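Short afifavidin (Afifella pfennigii, PDB 6HDT) binds biotin and 2-iminobiotin tightly without a covalent link, although what it does for the bacterium is not known. Local coordinates at residues Thr57-Val62 and Val74-Ala79. Sequence-based numbering, arbitrary orientation.
Sequences TPYPLV and VAWDNA. With BTN (biotin), chain E.
Leu61 and Val74 lie closest, 4.8 Å between CA atoms; the backbones, their end-to-end directions 136° apart, separate at Pro60 and Ala75, where a water donates to both carbonyl oxygens, and come near again at Tyr59 and Asn78, CA atoms 6.2 Å apart. The Tyr59 ring fills the space between them. It is sandwiched: the Asn78 amide lies nearly flat over one face, planes 11° apart, with ND2 3.2 Å above the ring plane and over its centre. Against the opposite face comes the benzo edge of Trp76, an edge-to-face pair in which Trp76 CZ3 sits 3.5 Å from Tyr59 CD1. With CG between the backbone N and the carbonyl carbon (chi1 68°), Asn78 turns its amide back over the tyrosine, and ND2 spends both hydrogens in the amide plane, on Thr57 OG1 at 2.9 Å and on Pro58 O at 2.8 Å. Asn78 OD1 accepts from the backbone N of Thr80 and Ala81; these four bonds fix the amide's flip. Tyr59 OH bonds Ala81 O, holding the tip in position, while packing on both faces holds the ring's tilt. Strands 58-66 and 69-77 form a hairpin of the eight-stranded antiparallel avidin barrel, the second turning a corner at Trp76, a residue of the biotin pocket. Trp76, centre of an inverse gamma turn closed by Asp77 N to Ala75 O, lays one indole face along the biotin valeryl chain, CG 3.4 Å from biotin C10; Val74 CG1 backs the other face. An alanine in place of Trp76 would probably leave that chain without its aromatic wall and Thr87 OG1 without its indole partner, and uncover one face of Tyr59. Further along, Val74 CG2 packs on Leu61 CB at 3.5 Å.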
loop_
_atom_site.group_PDB
_atom_site.type_symbol
_atom_site.label_atom_id
_atom_site.label_comp_id
_atom_site.label_asym_id
_atom_site.label_seq_id
_atom_site.Cartn_x
_atom_site.Cartn_y
_atom_site.Cartn_z
ATOM N N THR A 57 -5.484 15.839 11.278
ATOM C CA THR A 57 -5.848 14.792 12.246
ATOM C C THR A 57 -5.305 13.443 11.801
ATOM O O THR A 57 -5.120 13.222 10.609
ATOM C CB THR A 57 -7.387 14.686 12.419
ATOM O OG1 THR A 57 -7.979 14.185 11.222
ATOM C CG2 THR A 57 -7.977 16.043 12.737
ATOM N N PRO A 58 -5.012 12.534 12.747
ATOM C CA PRO A 58 -4.443 11.238 12.326
ATOM C C PRO A 58 -5.434 10.329 11.613
ATOM O O PRO A 58 -6.615 10.241 12.015
ATOM C CB PRO A 58 -4.015 10.590 13.637
ATOM C CG PRO A 58 -3.926 11.700 14.610
ATOM C CD PRO A 58 -4.997 12.672 14.213
ATOM N N TYR A 59 -4.933 9.719 10.539
ATOM C CA TYR A 59 -5.596 8.642 9.802
ATOM C C TYR A 59 -4.805 7.344 9.938
ATOM O O TYR A 59 -3.552 7.345 9.965
ATOM C CB TYR A 59 -5.780 9.031 8.343
ATOM C CG TYR A 59 -6.801 10.118 8.186
ATOM C CD1 TYR A 59 -6.473 11.456 8.366
ATOM C CD2 TYR A 59 -8.128 9.802 7.898
ATOM C CE1 TYR A 59 -7.443 12.467 8.263
ATOM C CE2 TYR A 59 -9.080 10.803 7.771
ATOM C CZ TYR A 59 -8.738 12.125 7.968
ATOM O OH TYR A 59 -9.703 13.107 7.837
ATOM N N PRO A 60 -5.517 6.220 10.060
ATOM C CA PRO A 60 -4.832 4.927 10.152
ATOM C C PRO A 60 -3.982 4.645 8.919
ATOM O O PRO A 60 -4.328 5.034 7.802
ATOM C CB PRO A 60 -5.976 3.914 10.293
ATOM C CG PRO A 60 -7.173 4.723 10.688
ATOM C CD PRO A 60 -6.985 6.076 10.089
ATOM N N LEU A 61 -2.838 4.000 9.138
ATOM C CA LEU A 61 -2.024 3.528 8.021
ATOM C C LEU A 61 -1.631 2.058 8.221
ATOM O O LEU A 61 -1.420 1.616 9.354
ATOM C CB LEU A 61 -0.855 4.475 7.748
ATOM C CG LEU A 61 0.575 4.344 8.267
ATOM C CD1 LEU A 61 1.325 3.093 7.843
ATOM C CD2 LEU A 61 1.323 5.571 7.785
ATOM N N VAL A 62 -1.620 1.301 7.109
ATOM C CA VAL A 62 -1.191 -0.109 7.107
ATOM C C VAL A 62 -0.324 -0.425 5.908
ATOM O O VAL A 62 -0.502 0.126 4.840
ATOM C CB VAL A 62 -2.371 -1.096 7.161
ATOM C CG1 VAL A 62 -3.254 -0.775 8.356
ATOM C CG2 VAL A 62 -3.147 -1.103 5.859
ATOM N N VAL A 74 -3.232 4.680 3.264
ATOM C CA VAL A 74 -4.106 5.433 4.165
ATOM C C VAL A 74 -5.453 5.651 3.439
ATOM O O VAL A 74 -5.516 6.192 2.327
ATOM C CB VAL A 74 -3.526 6.806 4.527
ATOM C CG1 VAL A 74 -4.564 7.667 5.246
ATOM C CG2 VAL A 74 -2.264 6.666 5.346
ATOM N N ALA A 75 -6.513 5.210 4.086
ATOM C CA ALA A 75 -7.865 5.507 3.628
ATOM C C ALA A 75 -8.364 6.777 4.347
ATOM O O ALA A 75 -8.333 6.839 5.589
ATOM C CB ALA A 75 -8.748 4.329 3.951
ATOM N N TRP A 76 -8.817 7.788 3.595
ATOM C CA TRP A 76 -9.080 9.105 4.190
ATOM C C TRP A 76 -10.472 9.176 4.817
ATOM O O TRP A 76 -11.325 9.928 4.364
ATOM C CB TRP A 76 -8.812 10.220 3.173
ATOM C CG TRP A 76 -7.369 10.195 2.745
ATOM C CD1 TRP A 76 -6.868 9.703 1.595
ATOM C CD2 TRP A 76 -6.246 10.635 3.523
ATOM N NE1 TRP A 76 -5.452 9.796 1.590
ATOM C CE2 TRP A 76 -5.073 10.399 2.754
ATOM C CE3 TRP A 76 -6.123 11.276 4.763
ATOM C CZ2 TRP A 76 -3.807 10.723 3.222
ATOM C CZ3 TRP A 76 -4.855 11.575 5.224
ATOM C CH2 TRP A 76 -3.730 11.330 4.439
ATOM N N ASP A 77 -10.668 8.384 5.878
ATOM C CA ASP A 77 -11.835 8.478 6.725
ATOM C C ASP A 77 -11.421 8.260 8.182
ATOM O O ASP A 77 -10.624 7.378 8.494
ATOM C CB ASP A 77 -12.884 7.465 6.309
ATOM C CG ASP A 77 -14.129 7.545 7.168
ATOM O OD1 ASP A 77 -14.874 8.555 7.057
ATOM O OD2 ASP A 77 -14.353 6.609 7.966
ATOM N N ASN A 78 -11.867 9.157 9.041
ATOM C CA ASN A 78 -11.746 9.015 10.480
ATOM C C ASN A 78 -12.977 9.656 11.137
ATOM O O ASN A 78 -13.919 10.017 10.430
ATOM C CB ASN A 78 -10.372 9.535 11.005
ATOM C CG ASN A 78 -10.187 11.032 10.890
ATOM O OD1 ASN A 78 -11.124 11.794 10.585
ATOM N ND2 ASN A 78 -8.946 11.483 11.170
ATOM N N ALA A 79 -12.985 9.783 12.464
ATOM C CA ALA A 79 -14.155 10.353 13.164
ATOM C C ALA A 79 -14.436 11.850 12.846
ATOM O O ALA A 79 -15.559 12.351 13.032
ATOM C CB ALA A 79 -13.999 10.148 14.659
HETATM C C11 BTN E . -7.707 13.948 0.006
HETATM O O11 BTN E . -8.380 13.254 -0.781
HETATM O O12 BTN E . -7.466 15.158 -0.216
HETATM C C10 BTN E . -7.168 13.263 1.250
HETATM C C9 BTN E . -5.817 13.818 1.697
HETATM C C8 BTN E . -4.684 13.441 0.738
HETATM C C7 BTN E . -3.337 14.060 1.098
HETATM C C2 BTN E . -2.282 13.609 0.093
HETATM S S1 BTN E . -1.719 11.927 0.283
HETATM C C6 BTN E . -0.325 12.216 -0.769
HETATM C C5 BTN E . 0.143 13.621 -0.436
HETATM N N1 BTN E . 1.109 13.644 0.627
HETATM C C3 BTN E . 0.720 14.244 1.750
HETATM O O3 BTN E . 1.436 14.383 2.758
HETATM N N2 BTN E . -0.560 14.665 1.574
HETATM C C4 BTN E . -0.995 14.425 0.207
HETATM O O HOH W 1 -6.815 4.891 6.980
#